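Local coordinates for protein tannase (Lactobacillus plantarum, PDB 3WA7) that catalyses the hydrolysis of ester bonds in tannins, releasing gallic acid, and has the fold of an alpha/beta-hydrolase, at residues Thr267-Asn270 / Gln271-Leu274; Asp294-Arg297 / Gln298-Ser302; Leu330-Ser333 / Ala334-Ser338; Tyr455-Gly458 / Asp459-Ser462. One frame throughout, in Å; residues are numbered along the deposited sequence. Where two conformers were deposited one is given.

Contact 1 (Thr267-Asn270 / Gln271-Leu274)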
# COMPACT_ATOMS: atom_id res chain seq x y z
N THR A 267 15.36 -4.62 19.36
CA THR A 267 16.33 -5.50 18.74
C THR A 267 16.15 -5.53 17.22
O THR A 267 17.12 -5.45 16.47
CB THR A 267 16.21 -6.92 19.30
OG1 THR A 267 16.46 -6.87 20.71
CG2 THR A 267 17.22 -7.85 18.64
N TYR A 268 14.90 -5.66 16.79
CA TYR A 268 14.60 -5.68 15.36
C TYR A 268 15.05 -4.38 14.71
O TYR A 268 15.76 -4.38 13.70
CB TYR A 268 13.09 -5.86 15.14
CG TYR A 268 12.69 -5.61 13.70
CD1 TYR A 268 13.12 -6.45 12.68
CD2 TYR A 268 11.94 -4.49 13.36
CE1 TYR A 268 12.80 -6.19 11.35
CE2 TYR A 268 11.62 -4.21 12.03
CZ TYR A 268 12.05 -5.07 11.03
OH TYR A 268 11.74 -4.80 9.72
N LEU A 269 14.62 -3.26 15.28
CA LEU A 269 14.98 -1.95 14.73
C LEU A 269 16.49 -1.77 14.66
O LEU A 269 17.04 -1.40 13.62
CB LEU A 269 14.34 -0.84 15.58
CG LEU A 269 14.40 0.62 15.12
CD1 LEU A 269 15.78 1.22 15.41
CD2 LEU A 269 14.06 0.71 13.63
N ASN A 270 17.19 -2.06 15.76
CA ASN A 270 18.64 -1.89 15.77
C ASN A 270 19.36 -2.74 14.73
O ASN A 270 20.32 -2.27 14.11
CB ASN A 270 19.20 -2.21 17.16
CG ASN A 270 18.78 -1.19 18.20
OD1 ASN A 270 18.31 -0.10 17.86
ND2 ASN A 270 18.97 -1.52 19.47
N GLN A 271 18.92 -3.97 14.53
CA GLN A 271 19.60 -4.84 13.57
C GLN A 271 19.37 -4.46 12.11
O GLN A 271 20.06 -4.97 11.23
CB GLN A 271 19.23 -6.31 13.82
CG GLN A 271 17.76 -6.66 13.68
CD GLN A 271 17.38 -7.03 12.26
OE1 GLN A 271 17.99 -7.92 11.66
NE2 GLN A 271 16.38 -6.35 11.71
N LEU A 272 18.43 -3.55 11.85
CA LEU A 272 18.18 -3.11 10.48
C LEU A 272 19.33 -2.23 10.00
O LEU A 272 19.56 -2.07 8.80
CB LEU A 272 16.88 -2.30 10.40
CG LEU A 272 15.55 -3.06 10.49
CD1 LEU A 272 14.40 -2.06 10.42
CD2 LEU A 272 15.44 -4.07 9.36
N GLN A 273 20.04 -1.64 10.96
CA GLN A 273 21.15 -0.76 10.64
C GLN A 273 20.73 0.42 9.77
O GLN A 273 21.41 0.76 8.81
CB GLN A 273 22.26 -1.55 9.93
CG GLN A 273 22.85 -2.68 10.76
CD GLN A 273 23.33 -2.23 12.12
OE1 GLN A 273 24.07 -1.26 12.23
NE2 GLN A 273 22.90 -2.93 13.16
N LEU A 274 19.58 1.02 10.09
CA LEU A 274 19.11 2.18 9.35
C LEU A 274 20.13 3.26 9.67
O LEU A 274 20.62 3.33 10.80
CB LEU A 274 17.73 2.62 9.83
CG LEU A 274 16.58 1.62 9.68
CD1 LEU A 274 15.30 2.25 10.21
CD2 LEU A 274 16.42 1.23 8.22
O HOH W 1 18.45 0.87 12.69
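The branched end of L272 lies across the ring of Y268 where helix 252-271 runs out. CG of L272 sits over one face of the ring, displaced toward its rim, and CD1 comes to 3.9 Å from Y268 CZ. Q271 NE2 approaches the ring obliquely, its amide plane 20° from the ring plane. Q271 reaches this place because CG stands between the backbone N and the carbonyl carbon (chi1 61°) and the chain then bends, folding NE2 back to donate to Y268 O at 2.9 Å, in the carbonyl plane and on a lone pair. Away from the ring, L269 CD2 meets L274 CD1 at 4.0 Å, the two side chains crossing at about a right angle. Q273, with positive phi, ends the helical run, and its N still reaches N270 O at 3.2 Å. One water bridges L269 O and L274 N, accepting from the latter. Around the turn, L272 and L274 rest on I429 of helix 425-436, L269 and L274 meet F292 of helix 291-309, and the Y268 ring stacks with H211 of helix 209-220.

Contact 2 (Asp294-Arg297 / Gln298-Ser302). With SO4 (sulfate ion), chain B.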
# COMPACT_ATOMS: atom_id res chain seq x y z
N ASP A 294 13.39 9.67 18.21
CA ASP A 294 13.53 11.09 17.91
C ASP A 294 13.01 11.39 16.50
O ASP A 294 12.37 12.42 16.26
CB ASP A 294 15.00 11.53 17.98
CG ASP A 294 15.50 11.71 19.41
OD1 ASP A 294 14.75 11.43 20.37
OD2 ASP A 294 16.66 12.14 19.55
N VAL A 295 13.29 10.49 15.56
CA VAL A 295 12.87 10.66 14.18
C VAL A 295 11.35 10.66 14.07
O VAL A 295 10.78 11.51 13.38
CB VAL A 295 13.45 9.54 13.27
CG1 VAL A 295 12.91 9.68 11.85
CG2 VAL A 295 14.97 9.64 13.26
N VAL A 296 10.70 9.72 14.75
CA VAL A 296 9.24 9.66 14.71
C VAL A 296 8.68 10.95 15.31
O VAL A 296 7.77 11.56 14.74
CB VAL A 296 8.71 8.46 15.52
CG1 VAL A 296 7.19 8.43 15.47
CG2 VAL A 296 9.29 7.17 14.95
N ARG A 297 9.22 11.38 16.44
CA ARG A 297 8.76 12.60 17.10
C ARG A 297 8.93 13.80 16.17
O ARG A 297 8.02 14.62 16.01
CB ARG A 297 9.55 12.85 18.39
CG ARG A 297 9.08 14.08 19.16
CD ARG A 297 10.00 14.42 20.35
NE ARG A 297 10.22 13.28 21.24
CZ ARG A 297 11.36 12.60 21.31
NH1 ARG A 297 12.39 12.94 20.55
NH2 ARG A 297 11.47 11.58 22.15
N GLN A 298 10.10 13.90 15.56
CA GLN A 298 10.40 15.00 14.66
C GLN A 298 9.54 15.03 13.40
O GLN A 298 9.20 16.10 12.89
CB GLN A 298 11.89 14.96 14.30
CG GLN A 298 12.75 15.34 15.50
CD GLN A 298 14.14 14.72 15.50
OE1 GLN A 298 14.88 14.88 16.47
NE2 GLN A 298 14.49 14.02 14.43
N LEU A 299 9.17 13.85 12.91
CA LEU A 299 8.33 13.77 11.72
C LEU A 299 6.94 14.29 12.06
O LEU A 299 6.30 14.95 11.24
CB LEU A 299 8.26 12.32 11.24
CG LEU A 299 7.66 12.07 9.86
CD1 LEU A 299 8.34 12.94 8.81
CD2 LEU A 299 7.83 10.60 9.53
N LEU A 300 6.47 14.02 13.27
CA LEU A 300 5.16 14.50 13.69
C LEU A 300 5.21 16.01 13.94
O LEU A 300 4.23 16.72 13.72
CB LEU A 300 4.69 13.75 14.94
CG LEU A 300 4.14 12.36 14.59
CD1 LEU A 300 4.12 11.46 15.82
CD2 LEU A 300 2.75 12.51 14.00
N ILE A 301 6.36 16.51 14.40
CA ILE A 301 6.50 17.94 14.63
C ILE A 301 6.46 18.63 13.26
O ILE A 301 5.81 19.66 13.09
CB ILE A 301 7.83 18.27 15.34
CG1 ILE A 301 7.74 17.83 16.81
CG2 ILE A 301 8.12 19.78 15.25
CD1 ILE A 301 9.02 18.01 17.60
N SER A 302 7.14 18.03 12.29
CA SER A 302 7.17 18.58 10.94
C SER A 302 5.77 18.56 10.32
O SER A 302 5.38 19.49 9.61
CB SER A 302 8.14 17.78 10.07
OG SER A 302 8.19 18.31 8.76
S SO4 B . 8.51 11.39 24.36
O1 SO4 B . 8.31 12.53 23.44
O2 SO4 B . 7.31 10.55 24.41
O3 SO4 B . 9.66 10.58 23.91
O4 SO4 B . 8.79 11.91 25.72
O HOH W 2 13.17 15.24 19.08
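An i to i+3 salt bridge on helix 291-309, joined to a sulfate site, links D294 and R297 on one side of the helix, while Q298 lies back over the turn before it. CB, CG and CD of Q298 pass close to D294 O, with CG 3.0 Å from that oxygen, and OE1 comes to 3.7 Å from D294 CB. Beneath it the backbone runs as regular alpha-helix, Q298 N donating to D294 O at 2.8 Å. On the apolar flank V296 CG1 and L300 CD1 approach to 4.3 Å, V296 facing I428 of helix 425-436 and L300 facing L332. R297 leaves the helix with CG anti to the backbone N (chi1 -178°) and bends at chi3, which turns the guanidinium toward the anion. NE donates to sulfate O1 and NH2 to sulfate O3, both nearly straight; these two bonds, with the one from NH1 to D294, hold the guanidinium's rotation. The sulfate, probably from the crystallisation liquor, is also held by R293. NH1 is shared: a water accepts from it and donates to Q298 OE1, and NH1 meets D294 OD1 at 2.8 Å, in the guanidinium plane but 53° out of the carboxylate plane.

Contact 3 (Leu330-Ser333 / Ala334-Ser338). With SO4 (sulfate ion), chain B.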
# COMPACT_ATOMS: atom_id res chain seq x y z
N LEU A 330 7.44 18.17 21.15
CA LEU A 330 6.31 17.25 21.20
C LEU A 330 6.50 16.15 22.22
O LEU A 330 7.57 15.53 22.31
CB LEU A 330 6.10 16.60 19.82
CG LEU A 330 5.17 15.37 19.80
CD1 LEU A 330 3.76 15.78 20.18
CD2 LEU A 330 5.20 14.73 18.43
N ASP A 331 5.46 15.93 23.02
CA ASP A 331 5.45 14.85 24.00
C ASP A 331 4.79 13.75 23.17
O ASP A 331 3.56 13.70 23.07
CB ASP A 331 4.56 15.22 25.19
CG ASP A 331 4.48 14.11 26.23
OD1 ASP A 331 4.62 12.93 25.86
OD2 ASP A 331 4.26 14.42 27.42
N LEU A 332 5.59 12.89 22.55
CA LEU A 332 5.07 11.84 21.69
C LEU A 332 4.08 10.91 22.39
O LEU A 332 3.05 10.55 21.82
CB LEU A 332 6.22 11.01 21.10
CG LEU A 332 5.84 9.87 20.15
CD1 LEU A 332 4.98 10.40 19.01
CD2 LEU A 332 7.11 9.22 19.60
N SER A 333 4.39 10.53 23.63
CA SER A 333 3.50 9.65 24.37
C SER A 333 2.14 10.30 24.55
O SER A 333 1.10 9.64 24.44
CB SER A 333 4.10 9.31 25.74
OG SER A 333 5.32 8.60 25.59
N ALA A 334 2.14 11.60 24.83
CA ALA A 334 0.89 12.33 25.02
C ALA A 334 0.10 12.37 23.72
O ALA A 334 -1.12 12.19 23.72
CB ALA A 334 1.18 13.75 25.50
N TYR A 335 0.79 12.59 22.60
CA TYR A 335 0.13 12.64 21.30
C TYR A 335 -0.53 11.29 20.98
O TYR A 335 -1.69 11.24 20.56
CB TYR A 335 1.13 12.98 20.19
CG TYR A 335 0.53 12.92 18.80
CD1 TYR A 335 -0.35 13.90 18.37
CD2 TYR A 335 0.82 11.86 17.94
CE1 TYR A 335 -0.95 13.83 17.10
CE2 TYR A 335 0.23 11.78 16.68
CZ TYR A 335 -0.65 12.77 16.27
OH TYR A 335 -1.24 12.70 15.03
N LEU A 336 0.22 10.21 21.20
CA LEU A 336 -0.30 8.88 20.92
C LEU A 336 -1.53 8.54 21.76
O LEU A 336 -2.47 7.92 21.26
CB LEU A 336 0.81 7.84 21.13
CG LEU A 336 1.95 8.04 20.12
CD1 LEU A 336 3.13 7.15 20.48
CD2 LEU A 336 1.44 7.74 18.71
N LYS A 337 -1.52 8.94 23.02
CA LYS A 337 -2.66 8.68 23.89
C LYS A 337 -3.86 9.47 23.39
O LYS A 337 -5.00 8.99 23.42
CB LYS A 337 -2.33 9.08 25.33
CG LYS A 337 -3.46 8.87 26.32
CD LYS A 337 -3.05 9.26 27.73
CE LYS A 337 -4.19 9.07 28.72
NZ LYS A 337 -3.81 9.50 30.10
N SER A 338 -3.59 10.68 22.92
CA SER A 338 -4.63 11.57 22.40
C SER A 338 -5.19 11.01 21.09
O SER A 338 -6.40 11.04 20.86
CB SER A 338 -4.05 12.97 22.17
OG SER A 338 -5.05 13.88 21.76
S SO4 B . 8.51 11.39 24.36
O1 SO4 B . 8.31 12.53 23.44
O2 SO4 B . 7.31 10.55 24.41
O3 SO4 B . 9.66 10.58 23.91
O4 SO4 B . 8.79 11.91 25.72
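D331 is the N-cap of helix 332-339, its carboxylate folded over the methyl of A334 and taking one amide of the first turn. The torsion responsible is chi1 at 178°, with CG anti to the backbone N; it carries OD1 round to accept from A334 N at 3.0 Å. The donor meets that oxygen from well above the carboxylate plane, 64° out of it, and the same fold brings D331 CG to 3.4 Å from A334 CB. D331 O serves the next amide, accepting from Y335 N at 3.0 Å. The other amides of the first turn point at a sulfate, probably from the crystallisation liquor: L332 N donates to O1, while S333 N and S333 OG both donate to O2. S333 has OG anti to its carbonyl carbon (chi1 -63°), which leaves the hydroxyl on the side of its own N and lets both donors converge on one oxygen. Such an anion at a helix start would be expected to gain from the helix dipole. On the buried side L332 CG meets L336 CD1 at 3.9 Å, and L330 CD1 lies 3.8 Å from Y335 CB. L330 closes strand 326-330 and packs with L332 on L300 of helix 291-309; L336 touches I223 and F424 in neighbouring loops, and the Y335 ring makes an edge-to-face contact with Y317.

Contact 4 (Tyr455-Gly458 / Asp459-Ser462)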
# COMPACT_ATOMS: atom_id res chain seq x y z
N TYR A 455 -5.62 11.51 -1.58
CA TYR A 455 -6.18 12.77 -1.10
C TYR A 455 -5.34 13.99 -1.47
O TYR A 455 -5.69 15.12 -1.12
CB TYR A 455 -6.33 12.71 0.43
CG TYR A 455 -5.12 12.14 1.12
CD1 TYR A 455 -3.93 12.86 1.19
CD2 TYR A 455 -5.14 10.85 1.66
CE1 TYR A 455 -2.78 12.32 1.77
CE2 TYR A 455 -4.00 10.30 2.24
CZ TYR A 455 -2.82 11.04 2.29
OH TYR A 455 -1.69 10.49 2.84
N ASP A 456 -4.24 13.76 -2.18
CA ASP A 456 -3.32 14.83 -2.58
C ASP A 456 -2.93 14.70 -4.05
O ASP A 456 -1.75 14.81 -4.38
CB ASP A 456 -2.06 14.73 -1.72
CG ASP A 456 -1.42 13.35 -1.81
OD1 ASP A 456 -2.02 12.48 -2.47
OD2 ASP A 456 -0.35 13.14 -1.22
N LEU A 457 -3.90 14.48 -4.92
CA LEU A 457 -3.61 14.30 -6.34
C LEU A 457 -2.79 15.40 -6.99
O LEU A 457 -1.99 15.13 -7.89
CB LEU A 457 -4.92 14.07 -7.11
CG LEU A 457 -5.73 12.87 -6.62
CD1 LEU A 457 -6.91 12.64 -7.55
CD2 LEU A 457 -4.84 11.62 -6.57
N GLY A 458 -2.97 16.64 -6.55
CA GLY A 458 -2.20 17.74 -7.11
C GLY A 458 -0.71 17.52 -6.93
O GLY A 458 0.08 17.72 -7.86
N ASP A 459 -0.32 17.09 -5.73
CA ASP A 459 1.08 16.84 -5.43
C ASP A 459 1.55 15.53 -6.06
O ASP A 459 2.68 15.44 -6.55
CB ASP A 459 1.31 16.78 -3.91
CG ASP A 459 1.12 18.12 -3.23
OD1 ASP A 459 1.22 18.18 -1.99
OD2 ASP A 459 0.89 19.13 -3.94
N LEU A 460 0.69 14.51 -6.06
CA LEU A 460 1.06 13.23 -6.66
C LEU A 460 1.36 13.40 -8.14
O LEU A 460 2.38 12.92 -8.63
CB LEU A 460 -0.06 12.20 -6.49
CG LEU A 460 0.13 10.87 -7.23
CD1 LEU A 460 1.39 10.17 -6.73
CD2 LEU A 460 -1.09 9.99 -7.03
N PHE A 461 0.47 14.08 -8.86
CA PHE A 461 0.66 14.29 -10.29
C PHE A 461 1.85 15.21 -10.57
O PHE A 461 2.51 15.09 -11.61
CB PHE A 461 -0.62 14.85 -10.92
CG PHE A 461 -1.78 13.88 -10.94
CD1 PHE A 461 -3.03 14.28 -11.40
CD2 PHE A 461 -1.63 12.56 -10.49
CE1 PHE A 461 -4.11 13.39 -11.41
CE2 PHE A 461 -2.71 11.67 -10.50
CZ PHE A 461 -3.95 12.08 -10.96
N SER A 462 2.13 16.13 -9.65
CA SER A 462 3.26 17.04 -9.81
C SER A 462 4.54 16.21 -9.72
O SER A 462 5.50 16.44 -10.46
CB SER A 462 3.25 18.11 -8.73
OG SER A 462 4.39 18.94 -8.82
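L457 stands over one face of the F461 ring, its CB 4.4 Å from F461 CE1, one turn apart at the start of helix 457-468. F461 has CG anti to the carbonyl carbon (chi1 -68°), which leads the ring back along the helix toward L457; its CB and CG both lie 3.3 Å from L457 O. The backbone bond of this turn, F461 N to L457 O at 2.8 Å, is nearly straight. L457 also turns a branch the other way round the turn: its CD2 touches CD2 of L460 at 4.1 Å, the two leucines meeting at a slant. L460 has CG anti to the backbone N (chi1 172°), in contrast to F461. D456 occupies the N-cap position, yet its contribution to the first turn is made by the main chain, D456 O accepting from L460 N at 3.0 Å and weakly from D459 N. Its carboxylate is engaged elsewhere, in a salt bridge with R412 and a hydrogen bond from Y203. The turn packs on two sets of neighbours: L457 and F461 on Q100 of helix 95-103, and L460 on S201 and Y203 of strand 199-203 and R412 of strand 410-414.

Overall arrangement
Four local turns show how one kind of contact changes with its place in an alpha/beta-hydrolase. Contact 4 packs against strands of the main sheet, its centre about 16 Å from the chain's centre; those of the others lie 22 to 26 Å from it. All four are partly buried, mixing an apolar side with an exposed one. Contacts 2 and 3 belong together: L300 CD1 meets L332 CD1 at 3.5 Å, and one sulfate is gripped from both, by a guanidinium in contact 2 and by helix-start amides in contact 3. Contact 1 ends a helix, contact 2 lies within one, and contacts 3 and 4 begin one; their N-cap aspartates differ: D331's carboxylate caps its helix, D456's binds R412 and Y203 on strands of the main sheet.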